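Local coordinates for protein uncharacterized ACR, COG1565 superfamily (PDB 4F3N) that is of uncharacterised function but has a methyltransferase-type fold, binds S-adenosyl-L-homocysteine and may act as a protein-arginine methyltransferase, at residues A[356-361]-A[409-414]; A[208-213]-A[291-296]; A[129-134]-A[419-424]; A[277-282]-A[344-349]. One frame throughout, in Å; residues are numbered along the deposited sequence.

In the fold
Interactions 1 and 2 lie in one seven-stranded mixed sheet, their centres 10 Å apart. Strand 293-298 of interaction 2 runs beside strand 407-414 of interaction 1, and the strand order 3-2-1-4-5-7-6 is that of class I S-adenosylmethionine-dependent methyltransferases. Interactions 3 and 4 flank this sheet on its two faces, 22 Å apart between centres and about 11 Å at their nearest atoms: L420 and F423 of interaction 3 pack on F295, whereas V282 and I346 of interaction 4 meet F412. Along the chain, interaction 3 encloses the other three, interactions 2 and 4 interleave, and interaction 1 follows both. Interaction 3 thus brings helix 118-136 against the loop that follows the last strand, 285 residues away in sequence.

Interaction 1 (A[356-361]-A[409-414])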
# COMPACT_ATOMS: atom_id res chain seq x y z
N ASP A 356 15.08 10.18 9.04
CA ASP A 356 14.38 10.41 10.28
C ASP A 356 12.96 9.89 10.20
O ASP A 356 12.34 9.94 9.13
CB ASP A 356 14.35 11.91 10.53
CG ASP A 356 15.77 12.53 10.59
OD1 ASP A 356 16.64 11.88 11.22
OD2 ASP A 356 16.02 13.59 9.97
N LEU A 357 12.43 9.45 11.34
CA LEU A 357 11.00 9.18 11.44
C LEU A 357 10.33 10.49 11.74
O LEU A 357 10.57 11.10 12.76
CB LEU A 357 10.69 8.19 12.53
CG LEU A 357 9.21 7.86 12.79
CD1 LEU A 357 8.68 7.06 11.62
CD2 LEU A 357 9.09 7.06 14.09
N LEU A 358 9.50 10.94 10.81
CA LEU A 358 8.76 12.19 10.91
C LEU A 358 7.47 12.02 11.70
O LEU A 358 7.08 12.92 12.42
CB LEU A 358 8.48 12.73 9.49
CG LEU A 358 7.86 14.10 9.40
CD1 LEU A 358 8.73 15.16 10.08
CD2 LEU A 358 7.53 14.39 7.92
N GLY A 359 6.82 10.86 11.61
CA GLY A 359 5.69 10.54 12.46
C GLY A 359 5.09 9.20 12.14
O GLY A 359 5.41 8.62 11.10
N TYR A 360 4.19 8.74 13.01
CA TYR A 360 3.40 7.50 12.88
C TYR A 360 2.13 7.67 13.71
O TYR A 360 2.21 7.89 14.91
CB TYR A 360 4.19 6.25 13.32
CG TYR A 360 3.30 5.08 13.45
CD1 TYR A 360 2.79 4.46 12.33
CD2 TYR A 360 2.86 4.67 14.68
CE1 TYR A 360 1.89 3.43 12.45
CE2 TYR A 360 1.97 3.64 14.80
CZ TYR A 360 1.49 3.02 13.68
OH TYR A 360 0.57 2.01 13.75
N THR A 361 0.97 7.61 13.07
CA THR A 361 -0.28 7.72 13.80
C THR A 361 -1.40 7.11 12.97
O THR A 361 -1.15 6.62 11.86
CB THR A 361 -0.57 9.18 14.22
OG1 THR A 361 -1.61 9.17 15.21
CG2 THR A 361 -0.95 10.01 13.00
N VAL A 409 -0.81 6.28 9.01
CA VAL A 409 0.14 7.04 8.22
C VAL A 409 1.49 6.99 8.91
O VAL A 409 1.58 7.33 10.10
CB VAL A 409 -0.28 8.50 8.07
CG1 VAL A 409 0.68 9.21 7.16
CG2 VAL A 409 -1.74 8.60 7.50
N ILE A 410 2.52 6.60 8.16
CA ILE A 410 3.92 6.70 8.61
C ILE A 410 4.67 7.62 7.63
O ILE A 410 4.40 7.63 6.44
CB ILE A 410 4.59 5.30 8.75
CG1 ILE A 410 5.88 5.39 9.55
CG2 ILE A 410 4.85 4.64 7.37
CD1 ILE A 410 6.28 4.02 10.14
N ALA A 411 5.57 8.45 8.16
CA ALA A 411 6.34 9.34 7.32
C ALA A 411 7.79 9.38 7.76
O ALA A 411 8.08 9.29 8.95
CB ALA A 411 5.75 10.75 7.36
N PHE A 412 8.67 9.51 6.79
CA PHE A 412 10.10 9.65 6.96
C PHE A 412 10.56 10.97 6.33
O PHE A 412 9.92 11.52 5.42
CB PHE A 412 10.82 8.48 6.28
CG PHE A 412 10.40 7.13 6.78
CD1 PHE A 412 10.92 6.65 7.96
CD2 PHE A 412 9.44 6.37 6.11
CE1 PHE A 412 10.52 5.41 8.45
CE2 PHE A 412 9.05 5.14 6.59
CZ PHE A 412 9.62 4.65 7.74
N SER A 413 11.71 11.47 6.77
CA SER A 413 12.17 12.74 6.27
C SER A 413 13.68 12.87 6.31
O SER A 413 14.38 12.13 6.99
CB SER A 413 11.55 13.91 7.02
OG SER A 413 11.87 13.86 8.41
N ARG A 414 14.15 13.80 5.49
CA ARG A 414 15.53 14.29 5.55
C ARG A 414 15.47 15.78 5.36
O ARG A 414 14.80 16.29 4.45
CB ARG A 414 16.39 13.68 4.48
CG ARG A 414 16.55 12.20 4.60
CD ARG A 414 17.65 11.77 3.66
NE ARG A 414 17.76 10.32 3.52
CZ ARG A 414 18.70 9.58 4.10
NH1 ARG A 414 19.60 10.12 4.93
NH2 ARG A 414 18.73 8.28 3.85
O HOH W 1 14.12 15.23 8.69
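D356 and S413 open a ladder of backbone hydrogen bonds that joins segments 356-361 and 409-414, with strand directions 153° apart. Each of these two residues gives its N to the other's O, and T361 and V409 repeat the reciprocal pairing at the far end, where T361 N lies 3.0 Å from V409 O. Between them the register slips. L358 N donates to A411 O at 2.9 Å from well above the carbonyl plane, while G359 N reaches the same oxygen in a weak bond of 3.3 Å. Two consecutive residues facing one A411 define a classic beta bulge, and the ladder resumes with A411 N bonded to G359 O. The pair corresponds to the antiparallel strands 6 and 7 of the class I methyltransferase sheet, strand 356-362 being its edge strand within the chain.

Apolar contacts occupy both faces. On one, L357 CD1 lies 3.9 Å from I410 CG1, the two side chains crossing at about a right angle, and 4.0 Å from F412 CE1. I410 CB comes up at the edge of the Y360 ring, 4.1 Å from CD1. This face packs on helix 343-352 through L357 and I410. At the bulge, L358 CB meets A411 CB at 4.0 Å and its side chain continues onto L420.

Polar side-chain contact is carried by water. With chi1 at 60°, S413 OG stands between its backbone N and carbonyl carbon, near L358 CB. From there it donates to a water at 2.6 Å, which in turn donates to D356 OD2.

Interaction 2 (A[208-213]-A[291-296]); sequences EGVVVG and RGAAFF
V210 and F295 meet diagonally across the strand pair: V210 CG1 sits at the ring edge, in the ring plane, 3.7 Å from F295 CD2. The same edge also faces V211 O. F295 takes chi1 of -64°, which places CG beside its own backbone N and turns the ring toward V210. On the reverse face V211 CB and A294 CB touch at 3.8 Å. Farther along that face the F296 ring comes up against G213, which has no side chain, and CD1 lies 4.0 Å from G213 CA.

These contacts are set by a parallel ladder. Strands 210-213 and 293-296 run 12° apart, and the residue-for-residue pairing extends back to E208 with R291. Bonds alternate along it. V211 N donates to A293 O at 2.8 Å, V211 O accepts from F295 N at 2.8 Å, and G213 N closes on F295 O, nearly along its C=O axis. In the class I methyltransferase sheet these are the adjacent parallel strands 4 and 5. Strand 210-214 runs into N214, a residue seen to bind S-adenosyl-L-homocysteine.

At the start of the ladder G209 and G292 both have positive phi values, a conformation readily taken by glycine, and G209 O accepts from A293 N at 3.1 Å. Beyond them, E208 and R291 cross with opposite charges near each other, yet OE1 and NE stay 4.7 Å apart.

Further out, strand 140-144 flanks 210-214 and strand 407-414 flanks 293-298. Helix 118-136 lies over V210 and A293, while V285 of helix 276-288 touches V211 and A294.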
# COMPACT_ATOMS: atom_id res chain seq x y z
N GLU A 208 14.50 14.95 -4.42
CA GLU A 208 14.27 16.05 -3.49
C GLU A 208 12.82 16.48 -3.62
O GLU A 208 12.40 17.04 -4.64
CB GLU A 208 15.20 17.22 -3.78
CG GLU A 208 16.66 16.88 -3.53
CD GLU A 208 17.57 18.09 -3.63
OE1 GLU A 208 17.05 19.23 -3.77
OE2 GLU A 208 18.80 17.89 -3.56
N GLY A 209 12.03 16.22 -2.58
CA GLY A 209 10.61 16.54 -2.61
C GLY A 209 9.87 15.63 -1.67
O GLY A 209 10.45 15.09 -0.70
N VAL A 210 8.59 15.43 -1.96
CA VAL A 210 7.69 14.62 -1.10
C VAL A 210 7.20 13.39 -1.88
O VAL A 210 6.66 13.50 -2.99
CB VAL A 210 6.49 15.39 -0.56
CG1 VAL A 210 5.51 14.41 0.10
CG2 VAL A 210 6.92 16.47 0.41
N VAL A 211 7.48 12.23 -1.30
CA VAL A 211 7.06 10.95 -1.90
C VAL A 211 5.76 10.54 -1.19
O VAL A 211 5.60 10.71 0.03
CB VAL A 211 8.13 9.87 -1.69
CG1 VAL A 211 7.68 8.52 -2.27
CG2 VAL A 211 9.49 10.37 -2.19
N VAL A 212 4.84 10.03 -1.98
CA VAL A 212 3.51 9.55 -1.50
C VAL A 212 3.29 8.09 -1.94
O VAL A 212 3.46 7.74 -3.12
CB VAL A 212 2.35 10.42 -1.99
CG1 VAL A 212 1.01 9.82 -1.50
CG2 VAL A 212 2.48 11.86 -1.50
N GLY A 213 3.00 7.19 -0.99
CA GLY A 213 2.70 5.79 -1.30
C GLY A 213 1.40 5.44 -0.61
O GLY A 213 1.40 5.11 0.57
N ARG A 291 16.36 14.93 0.40
CA ARG A 291 15.78 16.04 1.17
C ARG A 291 14.29 16.03 0.90
O ARG A 291 13.88 15.93 -0.24
CB ARG A 291 16.41 17.34 0.64
CG ARG A 291 15.84 18.62 1.11
CD ARG A 291 16.50 19.78 0.35
NE ARG A 291 17.87 20.04 0.76
CZ ARG A 291 18.33 21.24 1.13
NH1 ARG A 291 17.53 22.31 1.19
NH2 ARG A 291 19.60 21.38 1.46
N GLY A 292 13.48 16.14 1.94
CA GLY A 292 12.02 16.10 1.81
C GLY A 292 11.41 15.08 2.75
O GLY A 292 11.92 14.84 3.84
N ALA A 293 10.34 14.42 2.31
CA ALA A 293 9.60 13.52 3.18
C ALA A 293 9.01 12.40 2.32
O ALA A 293 8.88 12.53 1.09
CB ALA A 293 8.47 14.27 3.91
N ALA A 294 8.60 11.32 2.97
CA ALA A 294 7.93 10.20 2.30
C ALA A 294 6.81 9.79 3.23
O ALA A 294 7.08 9.52 4.42
CB ALA A 294 8.86 9.02 1.99
N PHE A 295 5.58 9.82 2.72
CA PHE A 295 4.39 9.41 3.46
C PHE A 295 3.88 8.10 2.89
O PHE A 295 3.70 8.01 1.68
CB PHE A 295 3.26 10.42 3.27
CG PHE A 295 3.55 11.82 3.84
CD1 PHE A 295 3.11 12.17 5.12
CD2 PHE A 295 4.24 12.73 3.09
CE1 PHE A 295 3.32 13.44 5.64
CE2 PHE A 295 4.47 14.00 3.60
CZ PHE A 295 4.00 14.35 4.86
N PHE A 296 3.66 7.11 3.75
CA PHE A 296 2.98 5.86 3.40
C PHE A 296 1.70 5.73 4.16
O PHE A 296 1.70 5.89 5.38
CB PHE A 296 3.90 4.66 3.65
CG PHE A 296 5.16 4.71 2.85
CD1 PHE A 296 5.17 4.39 1.49
CD2 PHE A 296 6.34 5.12 3.43
CE1 PHE A 296 6.36 4.42 0.75
CE2 PHE A 296 7.51 5.21 2.68
CZ PHE A 296 7.52 4.85 1.36

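Interaction 3 (A[129-134]-A[419-424])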
# COMPACT_ATOMS: atom_id res chain seq x y z
N VAL A 129 1.57 17.80 3.13
CA VAL A 129 2.47 17.76 1.98
C VAL A 129 3.10 19.14 1.77
O VAL A 129 4.31 19.27 1.65
CB VAL A 129 1.78 17.23 0.72
CG1 VAL A 129 2.63 17.39 -0.55
CG2 VAL A 129 1.48 15.74 0.95
N ALA A 130 2.28 20.18 1.78
CA ALA A 130 2.81 21.55 1.61
C ALA A 130 3.76 21.92 2.76
O ALA A 130 4.83 22.52 2.55
CB ALA A 130 1.65 22.53 1.49
N GLN A 131 3.40 21.56 3.98
CA GLN A 131 4.26 21.83 5.11
C GLN A 131 5.61 21.13 4.98
O GLN A 131 6.63 21.71 5.33
CB GLN A 131 3.57 21.47 6.44
CG GLN A 131 4.31 22.05 7.62
CD GLN A 131 3.55 21.91 8.95
OE1 GLN A 131 2.91 20.90 9.20
NE2 GLN A 131 3.62 22.94 9.80
N ALA A 132 5.64 19.90 4.48
CA ALA A 132 6.89 19.17 4.30
C ALA A 132 7.73 19.79 3.18
O ALA A 132 8.95 19.90 3.32
CB ALA A 132 6.62 17.69 4.04
N LEU A 133 7.07 20.20 2.09
CA LEU A 133 7.76 20.90 0.98
C LEU A 133 8.40 22.18 1.53
O LEU A 133 9.56 22.46 1.27
CB LEU A 133 6.78 21.23 -0.13
CG LEU A 133 6.30 20.04 -0.96
CD1 LEU A 133 5.08 20.43 -1.78
CD2 LEU A 133 7.38 19.41 -1.85
N ASP A 134 7.64 22.98 2.27
CA ASP A 134 8.18 24.24 2.82
C ASP A 134 9.36 23.98 3.74
O ASP A 134 10.37 24.71 3.71
CB ASP A 134 7.12 24.94 3.68
CG ASP A 134 5.98 25.57 2.87
OD1 ASP A 134 6.15 25.85 1.67
OD2 ASP A 134 4.92 25.82 3.48
N ALA A 419 8.43 19.34 13.77
CA ALA A 419 7.31 18.40 13.61
C ALA A 419 6.37 18.96 12.56
O ALA A 419 6.31 20.19 12.36
CB ALA A 419 6.56 18.27 14.94
N LEU A 420 5.62 18.09 11.87
CA LEU A 420 4.46 18.52 11.10
C LEU A 420 3.27 18.60 12.01
O LEU A 420 3.12 17.77 12.93
CB LEU A 420 4.07 17.54 9.97
CG LEU A 420 5.12 17.20 8.93
CD1 LEU A 420 4.45 16.24 7.93
CD2 LEU A 420 5.68 18.45 8.28
N ASP A 421 2.42 19.58 11.73
CA ASP A 421 1.14 19.74 12.45
C ASP A 421 0.36 18.43 12.36
O ASP A 421 -0.32 18.03 13.30
CB ASP A 421 0.33 20.90 11.85
CG ASP A 421 1.02 22.27 12.06
OD1 ASP A 421 2.04 22.35 12.77
OD2 ASP A 421 0.54 23.26 11.48
N ALA A 422 0.46 17.74 11.23
CA ALA A 422 -0.33 16.50 11.08
C ALA A 422 -0.01 15.40 12.07
O ALA A 422 -0.89 14.55 12.32
CB ALA A 422 -0.25 15.97 9.65
N PHE A 423 1.18 15.43 12.66
CA PHE A 423 1.60 14.43 13.63
C PHE A 423 1.76 15.02 15.04
O PHE A 423 2.18 14.30 15.96
CB PHE A 423 2.94 13.79 13.23
CG PHE A 423 2.90 12.96 11.95
CD1 PHE A 423 2.27 11.72 11.90
CD2 PHE A 423 3.53 13.41 10.81
CE1 PHE A 423 2.28 10.96 10.74
CE2 PHE A 423 3.54 12.67 9.63
CZ PHE A 423 2.92 11.44 9.60
N ALA A 424 1.43 16.30 15.24
CA ALA A 424 1.78 17.00 16.53
C ALA A 424 0.90 16.65 17.73
O ALA A 424 1.23 16.97 18.89
CB ALA A 424 1.80 18.51 16.32
O HOH W 2 0.96 19.11 8.79
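Q131 reaches L420 and D421 because its side chain is almost fully extended: CG lies opposite the backbone N across the CA-CB bond (chi1 -166°), and the next torsion, 171°, carries the amide straight out from the helix. D421 turns its carboxylate back beside its own N, with chi1 of -66°, so that the main-chain N and OD1 both confront that amide.

The stronger bond runs from D421 N to Q131 OE1, 2.9 Å, the donor tilted somewhat from the amide plane. A weak second bond joins Q131 NE2 to D421 OD1 at 3.4 Å. The amide therefore uses both of its polar atoms on one residue, which restricts its rotation, although the amide and carboxylate planes are nearly perpendicular. Water supplies another partner to OE1, donating at 2.7 Å and accepting from A422 N at 2.8 Å.

The site joins helix 118-136, packed on one face of the class I methyltransferase sheet, to the loop after the strand of that sheet that comes last in the sequence, 407-414. Within the loop F423 N bonds to L420 O and A424 N to D421 O.

Alongside the amide, L420 slides past the Q131 side chain in the opposite direction. Its CD2 lies 3.9 Å from Q131 CG and makes a looser approach to A132 CB at 4.4 Å. A132 itself packs on V210 and A293 of the sheet. L420 CD1 packs against F295, and nearby F423 meets F366 edge-to-face, while A422 O accepts from N369 ND2.

Interaction 4 (A[277-282]-A[344-349])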
# COMPACT_ATOMS: atom_id res chain seq x y z
N ALA A 277 9.57 -7.62 0.76
CA ALA A 277 9.52 -6.78 -0.44
C ALA A 277 9.19 -5.35 -0.07
O ALA A 277 9.77 -4.41 -0.62
CB ALA A 277 8.53 -7.30 -1.46
N ALA A 278 8.24 -5.17 0.82
CA ALA A 278 7.91 -3.83 1.31
C ALA A 278 9.05 -3.16 2.05
O ALA A 278 9.28 -1.95 1.91
CB ALA A 278 6.64 -3.86 2.17
N VAL A 279 9.72 -3.92 2.90
CA VAL A 279 10.90 -3.44 3.59
C VAL A 279 11.98 -2.96 2.59
O VAL A 279 12.57 -1.87 2.74
CB VAL A 279 11.41 -4.51 4.63
CG1 VAL A 279 12.84 -4.23 5.05
CG2 VAL A 279 10.48 -4.51 5.85
N ALA A 280 12.24 -3.78 1.56
CA ALA A 280 13.22 -3.50 0.54
C ALA A 280 12.85 -2.22 -0.13
O ALA A 280 13.71 -1.37 -0.39
CB ALA A 280 13.26 -4.62 -0.49
N PHE A 281 11.55 -2.06 -0.40
CA PHE A 281 11.04 -0.84 -1.06
C PHE A 281 11.23 0.41 -0.24
O PHE A 281 11.72 1.42 -0.75
CB PHE A 281 9.57 -1.03 -1.40
CG PHE A 281 8.91 0.17 -2.02
CD1 PHE A 281 9.16 0.52 -3.34
CD2 PHE A 281 8.03 0.95 -1.30
CE1 PHE A 281 8.57 1.64 -3.91
CE2 PHE A 281 7.41 2.06 -1.90
CZ PHE A 281 7.68 2.40 -3.19
N VAL A 282 10.89 0.36 1.04
CA VAL A 282 11.05 1.50 1.92
C VAL A 282 12.53 1.86 2.10
O VAL A 282 12.90 3.03 2.06
CB VAL A 282 10.33 1.30 3.24
CG1 VAL A 282 10.65 2.41 4.30
CG2 VAL A 282 8.83 1.24 2.96
N SER A 344 6.27 -1.66 12.26
CA SER A 344 7.56 -1.62 12.98
C SER A 344 8.73 -1.92 12.04
O SER A 344 9.73 -1.21 12.04
CB SER A 344 7.55 -2.60 14.16
OG SER A 344 6.50 -2.28 15.04
N ALA A 345 8.57 -2.92 11.22
CA ALA A 345 9.54 -3.27 10.20
C ALA A 345 9.68 -2.15 9.17
O ALA A 345 10.79 -1.89 8.72
CB ALA A 345 9.12 -4.55 9.50
N ILE A 346 8.56 -1.51 8.79
CA ILE A 346 8.63 -0.33 7.91
C ILE A 346 9.42 0.79 8.57
O ILE A 346 10.31 1.39 7.96
CB ILE A 346 7.22 0.14 7.48
CG1 ILE A 346 6.51 -0.94 6.70
CG2 ILE A 346 7.26 1.46 6.66
CD1 ILE A 346 7.31 -1.53 5.53
N HIS A 347 9.13 1.08 9.85
CA HIS A 347 9.93 2.06 10.62
C HIS A 347 11.41 1.76 10.58
O HIS A 347 12.24 2.64 10.25
CB HIS A 347 9.43 2.04 12.06
CG HIS A 347 10.32 2.79 13.02
ND1 HIS A 347 10.69 2.26 14.20
CD2 HIS A 347 10.91 4.03 12.94
CE1 HIS A 347 11.46 3.13 14.87
NE2 HIS A 347 11.59 4.24 14.13
N GLU A 348 11.77 0.51 10.90
CA GLU A 348 13.19 0.12 10.90
C GLU A 348 13.82 0.25 9.52
O GLU A 348 14.98 0.66 9.39
CB GLU A 348 13.35 -1.29 11.51
CG GLU A 348 12.91 -1.25 12.98
CD GLU A 348 12.46 -2.59 13.55
OE1 GLU A 348 12.78 -3.65 12.97
OE2 GLU A 348 11.76 -2.59 14.59
N ALA A 349 13.05 -0.07 8.50
CA ALA A 349 13.51 0.02 7.10
C ALA A 349 13.93 1.45 6.77
O ALA A 349 15.04 1.68 6.27
CB ALA A 349 12.44 -0.48 6.13
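V279 and V282 pack on A345, I346 and A349 in a helix-helix contact whose side-chain contacts are all apolar, with no hydrogen bond across it. Helices 276-288 and 343-352 lie side by side on one face of the central sheet. Their short segments run in broadly the same direction, 30° apart, and approach to 8.6 Å between axes.

Small residues permit that spacing. A349 CB points at the other helix and lodges among V279 O at 3.7 Å, V279 CG1 at 3.9 Å and V282 CG1. Its CA is also the nearest to that of V279 across the pair. The two methyls of V279 divide between two alanines: CG1 goes to A349, whereas CG2 touches A345 CB at 3.9 Å, one helical turn earlier.

In the class I methyltransferase topology these helices precede strands 5 and 6 of the sheet, 293-298 and 356-362, and stand on the same side of it. The contact therefore ties together two successive crossover helices, and it lies away from the residues known to bind S-adenosyl-L-homocysteine.

Closer to the sheet, V282 and I346 cross at about a right angle, CG2 against CG2 at 4.0 Å. V282 also splits its branches, because chi1 of 172° sets CG1 opposite the backbone N, where it meets A349 CB and I346 O, and CG2 beside that N, facing I346. I346 swings its other arm, with chi1 at -62° for CG1, so that CD1 arrives 4.1 Å from A278 CB. On the sheet side, F412 of strand 407-414 receives both V282 and I346, and I410 also touches I346.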